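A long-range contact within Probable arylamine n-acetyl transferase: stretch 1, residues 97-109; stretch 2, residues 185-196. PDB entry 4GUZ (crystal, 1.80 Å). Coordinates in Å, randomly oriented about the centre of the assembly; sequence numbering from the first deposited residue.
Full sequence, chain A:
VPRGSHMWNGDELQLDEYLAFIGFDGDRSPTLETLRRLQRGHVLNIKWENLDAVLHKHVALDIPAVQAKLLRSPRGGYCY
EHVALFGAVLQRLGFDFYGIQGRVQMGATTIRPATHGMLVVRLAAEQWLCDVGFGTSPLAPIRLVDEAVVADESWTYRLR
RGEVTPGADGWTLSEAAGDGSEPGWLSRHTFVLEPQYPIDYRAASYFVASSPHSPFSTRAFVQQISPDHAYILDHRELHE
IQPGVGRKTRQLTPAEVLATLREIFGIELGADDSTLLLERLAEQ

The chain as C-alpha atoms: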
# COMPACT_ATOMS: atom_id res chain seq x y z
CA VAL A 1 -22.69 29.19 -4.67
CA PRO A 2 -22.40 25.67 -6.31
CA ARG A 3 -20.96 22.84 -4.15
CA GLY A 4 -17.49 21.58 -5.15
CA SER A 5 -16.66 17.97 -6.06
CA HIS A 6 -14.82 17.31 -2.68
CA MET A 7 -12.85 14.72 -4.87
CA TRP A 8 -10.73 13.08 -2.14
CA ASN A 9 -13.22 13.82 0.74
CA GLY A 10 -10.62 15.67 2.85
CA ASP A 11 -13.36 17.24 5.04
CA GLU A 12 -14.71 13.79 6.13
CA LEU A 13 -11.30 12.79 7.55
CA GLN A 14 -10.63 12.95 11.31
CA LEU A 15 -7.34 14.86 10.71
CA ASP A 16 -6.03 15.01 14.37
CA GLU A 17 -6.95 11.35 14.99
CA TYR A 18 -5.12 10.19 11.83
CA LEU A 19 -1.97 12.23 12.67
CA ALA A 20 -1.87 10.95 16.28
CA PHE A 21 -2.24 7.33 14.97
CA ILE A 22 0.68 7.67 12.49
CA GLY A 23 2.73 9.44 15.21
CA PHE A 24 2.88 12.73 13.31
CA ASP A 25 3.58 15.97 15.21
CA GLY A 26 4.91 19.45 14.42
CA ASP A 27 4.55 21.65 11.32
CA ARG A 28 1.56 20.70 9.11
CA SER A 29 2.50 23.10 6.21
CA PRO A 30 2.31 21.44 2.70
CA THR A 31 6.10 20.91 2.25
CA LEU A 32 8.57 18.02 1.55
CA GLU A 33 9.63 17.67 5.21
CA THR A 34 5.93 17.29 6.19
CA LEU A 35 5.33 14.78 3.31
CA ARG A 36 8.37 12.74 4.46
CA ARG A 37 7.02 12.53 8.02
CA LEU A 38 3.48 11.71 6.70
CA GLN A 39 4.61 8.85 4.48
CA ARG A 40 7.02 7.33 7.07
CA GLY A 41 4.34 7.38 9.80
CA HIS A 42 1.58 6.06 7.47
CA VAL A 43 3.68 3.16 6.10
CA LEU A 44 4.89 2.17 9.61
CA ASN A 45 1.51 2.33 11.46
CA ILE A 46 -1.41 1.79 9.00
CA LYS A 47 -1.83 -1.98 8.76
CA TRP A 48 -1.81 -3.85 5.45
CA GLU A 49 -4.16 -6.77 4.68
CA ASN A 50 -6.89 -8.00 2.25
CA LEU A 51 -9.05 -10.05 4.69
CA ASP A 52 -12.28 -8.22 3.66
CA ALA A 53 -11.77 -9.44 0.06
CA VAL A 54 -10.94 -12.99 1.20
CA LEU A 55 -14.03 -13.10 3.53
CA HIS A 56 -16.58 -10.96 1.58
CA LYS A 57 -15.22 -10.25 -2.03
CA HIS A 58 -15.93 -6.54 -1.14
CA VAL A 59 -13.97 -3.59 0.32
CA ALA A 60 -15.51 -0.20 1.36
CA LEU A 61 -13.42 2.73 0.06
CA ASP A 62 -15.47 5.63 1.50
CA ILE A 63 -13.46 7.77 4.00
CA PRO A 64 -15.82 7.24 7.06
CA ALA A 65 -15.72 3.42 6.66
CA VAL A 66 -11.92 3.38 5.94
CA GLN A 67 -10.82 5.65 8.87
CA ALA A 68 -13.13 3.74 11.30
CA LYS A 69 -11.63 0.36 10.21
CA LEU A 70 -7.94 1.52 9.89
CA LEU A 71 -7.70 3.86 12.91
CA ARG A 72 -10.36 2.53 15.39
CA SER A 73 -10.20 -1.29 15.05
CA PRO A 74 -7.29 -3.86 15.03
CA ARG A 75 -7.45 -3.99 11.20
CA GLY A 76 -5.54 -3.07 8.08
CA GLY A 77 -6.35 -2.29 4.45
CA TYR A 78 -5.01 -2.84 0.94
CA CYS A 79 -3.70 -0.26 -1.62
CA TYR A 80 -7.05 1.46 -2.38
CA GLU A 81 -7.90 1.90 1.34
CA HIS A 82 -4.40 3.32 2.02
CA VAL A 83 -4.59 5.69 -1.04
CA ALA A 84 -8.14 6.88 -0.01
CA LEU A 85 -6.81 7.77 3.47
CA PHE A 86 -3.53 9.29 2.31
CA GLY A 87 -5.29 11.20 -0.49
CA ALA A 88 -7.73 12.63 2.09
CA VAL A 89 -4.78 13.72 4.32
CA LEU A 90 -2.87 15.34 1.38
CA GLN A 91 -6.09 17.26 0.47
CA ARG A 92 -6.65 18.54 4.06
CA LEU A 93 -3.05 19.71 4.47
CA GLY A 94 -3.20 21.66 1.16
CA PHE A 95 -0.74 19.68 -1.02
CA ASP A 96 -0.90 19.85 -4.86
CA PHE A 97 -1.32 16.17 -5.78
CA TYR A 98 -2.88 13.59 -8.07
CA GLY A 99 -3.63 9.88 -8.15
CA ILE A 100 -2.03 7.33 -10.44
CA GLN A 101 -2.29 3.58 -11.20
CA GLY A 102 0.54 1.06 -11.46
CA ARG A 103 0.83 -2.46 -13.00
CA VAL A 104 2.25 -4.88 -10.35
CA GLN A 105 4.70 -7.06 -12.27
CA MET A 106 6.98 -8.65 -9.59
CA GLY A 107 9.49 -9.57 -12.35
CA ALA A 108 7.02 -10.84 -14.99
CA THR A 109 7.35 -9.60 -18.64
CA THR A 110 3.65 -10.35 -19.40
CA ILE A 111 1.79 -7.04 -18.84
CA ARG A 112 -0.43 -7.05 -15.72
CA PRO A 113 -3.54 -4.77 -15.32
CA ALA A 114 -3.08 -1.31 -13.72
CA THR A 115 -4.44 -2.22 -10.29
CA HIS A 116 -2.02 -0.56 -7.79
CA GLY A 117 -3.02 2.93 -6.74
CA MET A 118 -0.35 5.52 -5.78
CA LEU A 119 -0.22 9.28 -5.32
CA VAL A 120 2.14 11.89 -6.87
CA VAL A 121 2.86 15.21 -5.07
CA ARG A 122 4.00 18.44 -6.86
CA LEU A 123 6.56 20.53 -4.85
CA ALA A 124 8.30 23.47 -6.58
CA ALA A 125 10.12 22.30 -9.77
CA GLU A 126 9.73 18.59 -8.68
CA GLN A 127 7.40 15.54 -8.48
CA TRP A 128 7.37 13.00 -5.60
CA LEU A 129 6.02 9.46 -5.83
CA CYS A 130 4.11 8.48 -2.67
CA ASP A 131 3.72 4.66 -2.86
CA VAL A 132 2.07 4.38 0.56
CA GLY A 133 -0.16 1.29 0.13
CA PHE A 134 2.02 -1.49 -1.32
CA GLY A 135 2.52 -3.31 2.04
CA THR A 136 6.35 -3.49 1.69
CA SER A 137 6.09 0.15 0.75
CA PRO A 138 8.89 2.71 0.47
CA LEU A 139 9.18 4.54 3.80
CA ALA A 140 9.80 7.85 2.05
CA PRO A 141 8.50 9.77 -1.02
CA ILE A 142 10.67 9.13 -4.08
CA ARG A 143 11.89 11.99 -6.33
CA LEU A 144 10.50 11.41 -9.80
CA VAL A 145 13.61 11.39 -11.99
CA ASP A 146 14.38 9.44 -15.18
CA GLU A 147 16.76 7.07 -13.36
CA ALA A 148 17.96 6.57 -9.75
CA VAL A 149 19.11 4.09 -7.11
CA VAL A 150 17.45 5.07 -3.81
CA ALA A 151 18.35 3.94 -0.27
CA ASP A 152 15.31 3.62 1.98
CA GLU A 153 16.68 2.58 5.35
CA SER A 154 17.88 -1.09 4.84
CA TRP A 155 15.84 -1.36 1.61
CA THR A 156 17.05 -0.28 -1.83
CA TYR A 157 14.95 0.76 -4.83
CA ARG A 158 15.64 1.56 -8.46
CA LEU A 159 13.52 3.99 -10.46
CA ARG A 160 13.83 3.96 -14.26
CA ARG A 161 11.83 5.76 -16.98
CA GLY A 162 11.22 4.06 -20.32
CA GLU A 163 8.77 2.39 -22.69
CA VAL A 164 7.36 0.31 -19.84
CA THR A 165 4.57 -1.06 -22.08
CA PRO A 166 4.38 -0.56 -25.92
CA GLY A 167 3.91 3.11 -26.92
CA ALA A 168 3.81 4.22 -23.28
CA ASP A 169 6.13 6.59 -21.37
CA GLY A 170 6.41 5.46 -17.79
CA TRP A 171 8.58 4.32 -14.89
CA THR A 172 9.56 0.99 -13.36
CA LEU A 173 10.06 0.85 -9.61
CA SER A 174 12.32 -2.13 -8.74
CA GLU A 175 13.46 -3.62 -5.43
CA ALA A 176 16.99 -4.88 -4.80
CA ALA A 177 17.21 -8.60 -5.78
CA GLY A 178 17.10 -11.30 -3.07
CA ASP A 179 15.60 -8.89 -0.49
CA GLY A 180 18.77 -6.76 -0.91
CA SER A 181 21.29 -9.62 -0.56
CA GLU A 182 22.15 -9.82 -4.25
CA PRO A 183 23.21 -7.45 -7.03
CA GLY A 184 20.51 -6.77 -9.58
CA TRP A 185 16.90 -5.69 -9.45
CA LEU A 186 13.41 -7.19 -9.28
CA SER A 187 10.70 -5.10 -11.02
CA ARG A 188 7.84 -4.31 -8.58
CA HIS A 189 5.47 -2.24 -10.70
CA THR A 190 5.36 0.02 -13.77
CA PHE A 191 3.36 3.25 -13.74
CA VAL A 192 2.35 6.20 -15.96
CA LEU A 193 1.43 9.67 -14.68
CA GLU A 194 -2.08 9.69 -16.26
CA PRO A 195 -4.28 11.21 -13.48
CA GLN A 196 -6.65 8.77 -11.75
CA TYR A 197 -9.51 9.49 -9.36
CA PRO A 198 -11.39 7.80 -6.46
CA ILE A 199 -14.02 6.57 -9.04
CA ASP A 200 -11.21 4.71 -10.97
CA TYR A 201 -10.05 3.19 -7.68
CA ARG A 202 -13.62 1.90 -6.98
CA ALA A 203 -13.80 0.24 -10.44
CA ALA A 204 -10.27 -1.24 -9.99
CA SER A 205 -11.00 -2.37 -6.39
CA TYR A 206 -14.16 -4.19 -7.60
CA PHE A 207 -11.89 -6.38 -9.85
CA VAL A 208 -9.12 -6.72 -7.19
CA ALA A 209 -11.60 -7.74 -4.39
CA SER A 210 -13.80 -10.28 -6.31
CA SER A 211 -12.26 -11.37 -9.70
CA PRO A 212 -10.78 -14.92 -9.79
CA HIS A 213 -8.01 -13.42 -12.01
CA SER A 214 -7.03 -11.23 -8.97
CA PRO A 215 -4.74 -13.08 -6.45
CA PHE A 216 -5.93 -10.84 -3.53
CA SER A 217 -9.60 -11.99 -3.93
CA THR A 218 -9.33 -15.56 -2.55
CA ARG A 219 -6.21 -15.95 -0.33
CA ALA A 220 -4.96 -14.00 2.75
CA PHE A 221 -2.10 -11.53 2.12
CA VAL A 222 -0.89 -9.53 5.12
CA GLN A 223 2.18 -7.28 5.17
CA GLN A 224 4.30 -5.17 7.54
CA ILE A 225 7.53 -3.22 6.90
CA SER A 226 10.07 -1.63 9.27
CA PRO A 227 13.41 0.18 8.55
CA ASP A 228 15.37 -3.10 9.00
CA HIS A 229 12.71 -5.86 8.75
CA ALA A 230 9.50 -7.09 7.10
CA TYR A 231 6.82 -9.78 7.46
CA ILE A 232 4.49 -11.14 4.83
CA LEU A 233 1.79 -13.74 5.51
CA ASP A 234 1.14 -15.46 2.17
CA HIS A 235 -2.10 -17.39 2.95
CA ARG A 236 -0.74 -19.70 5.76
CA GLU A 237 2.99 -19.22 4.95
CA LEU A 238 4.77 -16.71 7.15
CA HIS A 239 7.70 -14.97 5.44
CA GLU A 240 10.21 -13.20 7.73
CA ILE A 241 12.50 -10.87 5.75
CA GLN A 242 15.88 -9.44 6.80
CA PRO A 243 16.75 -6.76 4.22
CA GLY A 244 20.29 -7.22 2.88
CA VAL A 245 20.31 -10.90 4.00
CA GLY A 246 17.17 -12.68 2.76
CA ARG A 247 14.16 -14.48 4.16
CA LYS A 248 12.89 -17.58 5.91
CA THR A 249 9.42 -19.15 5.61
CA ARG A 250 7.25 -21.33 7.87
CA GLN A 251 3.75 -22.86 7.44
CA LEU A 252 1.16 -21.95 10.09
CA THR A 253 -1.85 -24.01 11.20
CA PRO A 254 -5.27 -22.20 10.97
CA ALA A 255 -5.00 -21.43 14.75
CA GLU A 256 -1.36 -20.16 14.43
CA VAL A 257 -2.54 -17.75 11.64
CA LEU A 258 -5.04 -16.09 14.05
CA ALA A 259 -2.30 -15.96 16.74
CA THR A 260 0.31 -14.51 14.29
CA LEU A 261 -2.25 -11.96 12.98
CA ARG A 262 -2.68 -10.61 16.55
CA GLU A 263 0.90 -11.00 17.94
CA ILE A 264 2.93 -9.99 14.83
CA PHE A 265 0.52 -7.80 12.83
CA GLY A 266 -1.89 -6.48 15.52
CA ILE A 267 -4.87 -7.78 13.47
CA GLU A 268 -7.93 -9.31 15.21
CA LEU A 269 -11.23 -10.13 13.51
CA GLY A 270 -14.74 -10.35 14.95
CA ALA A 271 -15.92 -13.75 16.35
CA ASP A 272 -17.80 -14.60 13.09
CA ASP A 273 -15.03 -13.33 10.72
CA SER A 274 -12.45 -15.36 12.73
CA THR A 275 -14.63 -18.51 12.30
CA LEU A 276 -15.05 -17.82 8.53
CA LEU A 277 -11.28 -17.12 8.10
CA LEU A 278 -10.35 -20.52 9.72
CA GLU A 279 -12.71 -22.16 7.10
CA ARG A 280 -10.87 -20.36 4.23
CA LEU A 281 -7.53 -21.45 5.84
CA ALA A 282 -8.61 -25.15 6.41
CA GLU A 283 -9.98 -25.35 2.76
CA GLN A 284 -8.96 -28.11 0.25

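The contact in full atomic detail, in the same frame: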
# COMPACT_ATOMS: atom_id res chain seq x y z
N PHE A 97 -1.59 17.58 -5.47
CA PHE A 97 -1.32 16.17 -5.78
C PHE A 97 -2.34 15.56 -6.72
O PHE A 97 -3.42 16.11 -6.95
CB PHE A 97 -1.27 15.35 -4.46
CG PHE A 97 -2.63 15.05 -3.86
CD1 PHE A 97 -3.25 13.82 -4.08
CD2 PHE A 97 -3.31 16.02 -3.12
CE1 PHE A 97 -4.53 13.57 -3.57
CE2 PHE A 97 -4.58 15.76 -2.60
CZ PHE A 97 -5.18 14.54 -2.83
N TYR A 98 -2.02 14.35 -7.20
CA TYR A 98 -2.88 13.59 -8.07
C TYR A 98 -2.65 12.10 -7.85
O TYR A 98 -1.61 11.68 -7.32
CB TYR A 98 -2.71 14.00 -9.55
CG TYR A 98 -1.33 13.81 -10.14
CD1 TYR A 98 -1.03 12.71 -10.94
CD2 TYR A 98 -0.35 14.80 -10.01
CE1 TYR A 98 0.22 12.56 -11.54
CE2 TYR A 98 0.91 14.65 -10.59
CZ TYR A 98 1.19 13.54 -11.36
OH TYR A 98 2.43 13.38 -11.94
N GLY A 99 -3.65 11.33 -8.21
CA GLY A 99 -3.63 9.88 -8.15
C GLY A 99 -3.14 9.27 -9.43
O GLY A 99 -3.31 9.84 -10.53
N ILE A 100 -2.50 8.10 -9.30
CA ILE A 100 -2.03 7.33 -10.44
C ILE A 100 -2.35 5.84 -10.19
O ILE A 100 -2.77 5.46 -9.08
CB ILE A 100 -0.52 7.56 -10.75
CG1 ILE A 100 0.38 7.14 -9.57
CG2 ILE A 100 -0.23 8.99 -11.26
CD1 ILE A 100 1.83 6.92 -9.96
N GLN A 101 -2.14 5.03 -11.23
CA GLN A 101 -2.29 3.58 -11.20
C GLN A 101 -1.03 2.91 -11.72
O GLN A 101 -0.48 3.34 -12.73
CB GLN A 101 -3.52 3.12 -12.02
CG GLN A 101 -4.82 3.43 -11.33
CD GLN A 101 -5.35 2.28 -10.53
OE1 GLN A 101 -4.68 1.75 -9.65
NE2 GLN A 101 -6.59 1.92 -10.79
N GLY A 102 -0.61 1.85 -11.04
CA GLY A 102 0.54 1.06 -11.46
C GLY A 102 0.16 -0.37 -11.80
O GLY A 102 -0.88 -0.86 -11.35
N ARG A 103 0.99 -1.05 -12.61
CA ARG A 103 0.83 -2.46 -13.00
C ARG A 103 1.83 -3.28 -12.19
O ARG A 103 3.03 -3.13 -12.40
CB ARG A 103 1.12 -2.63 -14.51
CG ARG A 103 0.24 -1.79 -15.41
CD ARG A 103 0.72 -1.89 -16.85
NE ARG A 103 -0.05 -1.00 -17.72
CZ ARG A 103 -1.25 -1.30 -18.22
NH1 ARG A 103 -1.81 -2.48 -17.98
NH2 ARG A 103 -1.88 -0.43 -19.01
N VAL A 104 1.36 -4.08 -11.21
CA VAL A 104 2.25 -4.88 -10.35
C VAL A 104 2.75 -6.07 -11.15
O VAL A 104 2.00 -7.00 -11.45
CB VAL A 104 1.64 -5.28 -8.99
CG1 VAL A 104 2.66 -6.03 -8.13
CG2 VAL A 104 1.13 -4.06 -8.24
N GLN A 105 4.04 -6.06 -11.44
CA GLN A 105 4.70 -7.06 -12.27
C GLN A 105 5.43 -8.13 -11.49
O GLN A 105 5.42 -9.30 -11.92
CB GLN A 105 5.72 -6.37 -13.20
CG GLN A 105 5.08 -5.48 -14.30
CD GLN A 105 4.13 -6.19 -15.25
OE1 GLN A 105 3.04 -5.70 -15.55
NE2 GLN A 105 4.50 -7.35 -15.75
N MET A 106 6.13 -7.75 -10.42
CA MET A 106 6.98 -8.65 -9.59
C MET A 106 7.88 -9.53 -10.47
O MET A 106 7.91 -10.76 -10.29
CB MET A 106 6.12 -9.52 -8.64
CG MET A 106 5.31 -8.71 -7.62
SD MET A 106 6.26 -7.49 -6.64
CE MET A 106 7.15 -8.58 -5.52
N GLY A 107 8.56 -8.90 -11.44
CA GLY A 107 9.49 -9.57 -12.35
C GLY A 107 8.94 -10.10 -13.66
O GLY A 107 9.71 -10.37 -14.58
N ALA A 108 7.62 -10.29 -13.76
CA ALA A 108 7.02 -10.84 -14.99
C ALA A 108 7.12 -9.86 -16.17
O ALA A 108 7.06 -8.64 -15.98
CB ALA A 108 5.56 -11.22 -14.75
N THR A 109 7.29 -10.40 -17.39
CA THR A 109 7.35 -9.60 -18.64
C THR A 109 5.96 -9.45 -19.26
O THR A 109 5.72 -8.47 -19.98
CB THR A 109 8.34 -10.21 -19.63
OG1 THR A 109 7.96 -11.57 -19.87
CG2 THR A 109 9.78 -10.13 -19.12
N TRP A 185 18.19 -6.26 -9.83
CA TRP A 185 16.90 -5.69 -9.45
C TRP A 185 15.77 -6.59 -9.79
O TRP A 185 15.85 -7.33 -10.77
CB TRP A 185 16.72 -4.36 -10.21
CG TRP A 185 17.81 -3.38 -9.90
CD1 TRP A 185 18.95 -3.16 -10.64
CD2 TRP A 185 17.97 -2.65 -8.69
NE1 TRP A 185 19.76 -2.26 -9.98
CE2 TRP A 185 19.18 -1.94 -8.78
CE3 TRP A 185 17.18 -2.50 -7.53
CZ2 TRP A 185 19.63 -1.09 -7.76
CZ3 TRP A 185 17.62 -1.66 -6.52
CH2 TRP A 185 18.83 -0.97 -6.64
N LEU A 186 14.68 -6.50 -9.01
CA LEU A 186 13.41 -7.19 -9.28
C LEU A 186 12.34 -6.13 -9.55
O LEU A 186 12.03 -5.37 -8.63
CB LEU A 186 12.99 -8.11 -8.11
CG LEU A 186 11.62 -8.83 -8.29
CD1 LEU A 186 11.68 -9.90 -9.42
CD2 LEU A 186 11.14 -9.45 -6.98
N SER A 187 11.76 -6.08 -10.77
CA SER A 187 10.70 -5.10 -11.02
C SER A 187 9.53 -5.32 -10.07
O SER A 187 9.11 -6.47 -9.87
CB SER A 187 10.20 -5.16 -12.47
OG SER A 187 9.51 -6.37 -12.74
N ARG A 188 9.03 -4.24 -9.45
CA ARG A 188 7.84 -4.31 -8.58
C ARG A 188 6.63 -3.97 -9.41
O ARG A 188 5.77 -4.80 -9.63
CB ARG A 188 7.94 -3.35 -7.39
CG ARG A 188 8.45 -3.97 -6.14
CD ARG A 188 8.23 -3.01 -5.00
NE ARG A 188 8.84 -3.56 -3.79
CZ ARG A 188 8.80 -2.98 -2.61
NH1 ARG A 188 8.21 -1.80 -2.46
NH2 ARG A 188 9.39 -3.56 -1.57
N HIS A 189 6.57 -2.72 -9.87
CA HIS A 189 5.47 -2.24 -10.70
C HIS A 189 5.97 -1.26 -11.75
O HIS A 189 7.09 -0.74 -11.65
CB HIS A 189 4.39 -1.57 -9.82
CG HIS A 189 4.85 -0.46 -8.92
ND1 HIS A 189 5.25 0.76 -9.42
CD2 HIS A 189 4.83 -0.39 -7.56
CE1 HIS A 189 5.55 1.50 -8.37
NE2 HIS A 189 5.28 0.86 -7.22
N THR A 190 5.14 -1.02 -12.76
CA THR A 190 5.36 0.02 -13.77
C THR A 190 4.23 1.00 -13.58
O THR A 190 3.15 0.60 -13.17
CB THR A 190 5.43 -0.50 -15.22
OG1 THR A 190 4.16 -1.05 -15.61
CG2 THR A 190 6.58 -1.50 -15.45
N PHE A 191 4.45 2.28 -13.85
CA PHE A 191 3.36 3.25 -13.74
C PHE A 191 3.53 4.33 -14.79
O PHE A 191 4.61 4.53 -15.31
CB PHE A 191 3.25 3.87 -12.33
CG PHE A 191 4.49 4.60 -11.82
CD1 PHE A 191 5.47 3.91 -11.13
CD2 PHE A 191 4.64 5.97 -12.00
CE1 PHE A 191 6.63 4.57 -10.69
CE2 PHE A 191 5.78 6.63 -11.56
CZ PHE A 191 6.76 5.93 -10.89
N VAL A 192 2.43 5.03 -15.07
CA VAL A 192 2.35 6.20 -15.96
C VAL A 192 1.70 7.30 -15.12
O VAL A 192 0.99 7.00 -14.15
CB VAL A 192 1.57 5.90 -17.27
CG1 VAL A 192 2.32 4.86 -18.12
CG2 VAL A 192 0.14 5.47 -16.99
N LEU A 193 1.94 8.56 -15.47
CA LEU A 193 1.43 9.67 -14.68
C LEU A 193 0.01 10.09 -15.05
O LEU A 193 -0.45 11.10 -14.52
CB LEU A 193 2.36 10.87 -14.80
CG LEU A 193 3.84 10.62 -14.38
CD1 LEU A 193 4.65 11.89 -14.55
CD2 LEU A 193 3.93 10.08 -12.93
N GLU A 194 -0.70 9.34 -15.93
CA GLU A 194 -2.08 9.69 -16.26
C GLU A 194 -2.90 9.85 -14.97
O GLU A 194 -2.95 8.90 -14.17
CB GLU A 194 -2.73 8.61 -17.16
CG GLU A 194 -4.05 9.06 -17.79
CD GLU A 194 -3.95 10.30 -18.67
OE1 GLU A 194 -3.01 10.37 -19.50
OE2 GLU A 194 -4.75 11.24 -18.46
N PRO A 195 -3.53 11.03 -14.73
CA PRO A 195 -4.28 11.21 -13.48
C PRO A 195 -5.44 10.23 -13.33
O PRO A 195 -6.15 9.93 -14.29
CB PRO A 195 -4.78 12.67 -13.55
CG PRO A 195 -3.83 13.34 -14.48
CD PRO A 195 -3.50 12.29 -15.51
N GLN A 196 -5.60 9.71 -12.10
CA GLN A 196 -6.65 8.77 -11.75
C GLN A 196 -7.38 9.29 -10.54
O GLN A 196 -6.82 10.07 -9.77
CB GLN A 196 -6.07 7.35 -11.50
CG GLN A 196 -5.42 6.76 -12.75
CD GLN A 196 -6.44 6.16 -13.68
OE1 GLN A 196 -7.10 5.16 -13.36
NE2 GLN A 196 -6.61 6.76 -14.83
O HOH W 1 -5.95 12.68 -9.65
O HOH W 2 -1.67 6.43 -13.95
O HOH W 3 3.80 -3.28 -16.95
O HOH W 4 8.96 -6.73 -15.24

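The strand that ends at Val104 runs antiparallel to a strand in the second stretch, and together the two stretches bury 913 Å² of surface. Arg103 and Thr190 exchange two backbone hydrogen bonds, Arg103 N donating to Thr190 O (2.8 Å) and Thr190 N to Arg103 O (3.0 Å). Beyond this pair the strands lie less regularly, and water enters the gap: one molecule accepts from Gln101 N (3.1 Å) and donates to Val192 O (2.7 Å) and Glu194 O (2.8 Å). A second links Gly99 N (3.0 Å) to Gln196 O (2.8 Å), while Gln196 N bonds directly to Gly99 O (2.8 Å).

Gly99 has no room for a CB beside Gln196 O: an ideal one would lie 2.7 Å from that atom, a clash. Gly102 CA lies 4.2 Å from Phe191 CA, and there an ideal CB would be tight, 3.2 Å from Thr190 O, but not an outright clash.

Tyr98, chi1 p, points toward the second stretch and brings its ring against it, with CE1 3.4 Å from Leu193 O. Its OH, hydrogen-bonded elsewhere in the structure, comes 3.7 Å from Leu193 CD1. Ile100 (p, t) points away overall, yet its extended chi2 carries CD1 to 3.6 Å from Phe191 CD2, and its CG2 packs 3.7 Å from Val192 O. Phe191 and His189, both chi1 p, share a sheet face with Val104, but their rings lead away from the first stretch; His189 CB lies 4.0 Å from Val104 CA, while the Phe191 ring still meets Ile100 CD1 through CD2. On the other face, Thr190 OG1 lies 3.6 Å from Arg103 CB. Gln196, with both chi1 and chi2 m, folds back so that its OE1 comes 3.5 Å from Gln101 CG.

The first stretch then reverses in a type I' turn from Gln105 to Ala108, closed by Ala108 N to Gln105 O (3.0 Å). Arg188 O receives both Gln105 N (2.8 Å) and Met106 N (3.1 Å), anchoring the turn's start. The m, m conformation of Gln105 brings NE2 within 2.9 Å of Ala108 O, a hydrogen bond that braces the turn from within. Gly107 adopts phi 91°, where a CB would jam against the preceding carbonyl and also fall 2.8 Å from Leu186 CD1. Without one, Leu186 (t, p) can bring CD1 to 3.7 Å from Gly107 CA. Ser187, chi1 p, places OG to accept from Gly107 N (3.0 Å), and a water joins the same OG (2.6 Å) to Ala108 O (2.8 Å). Met106, m at all three chi angles, curls its exposed chain back until SD is 4.2 Å from Arg188 CG and CE 4.3 Å from Leu186 CD2.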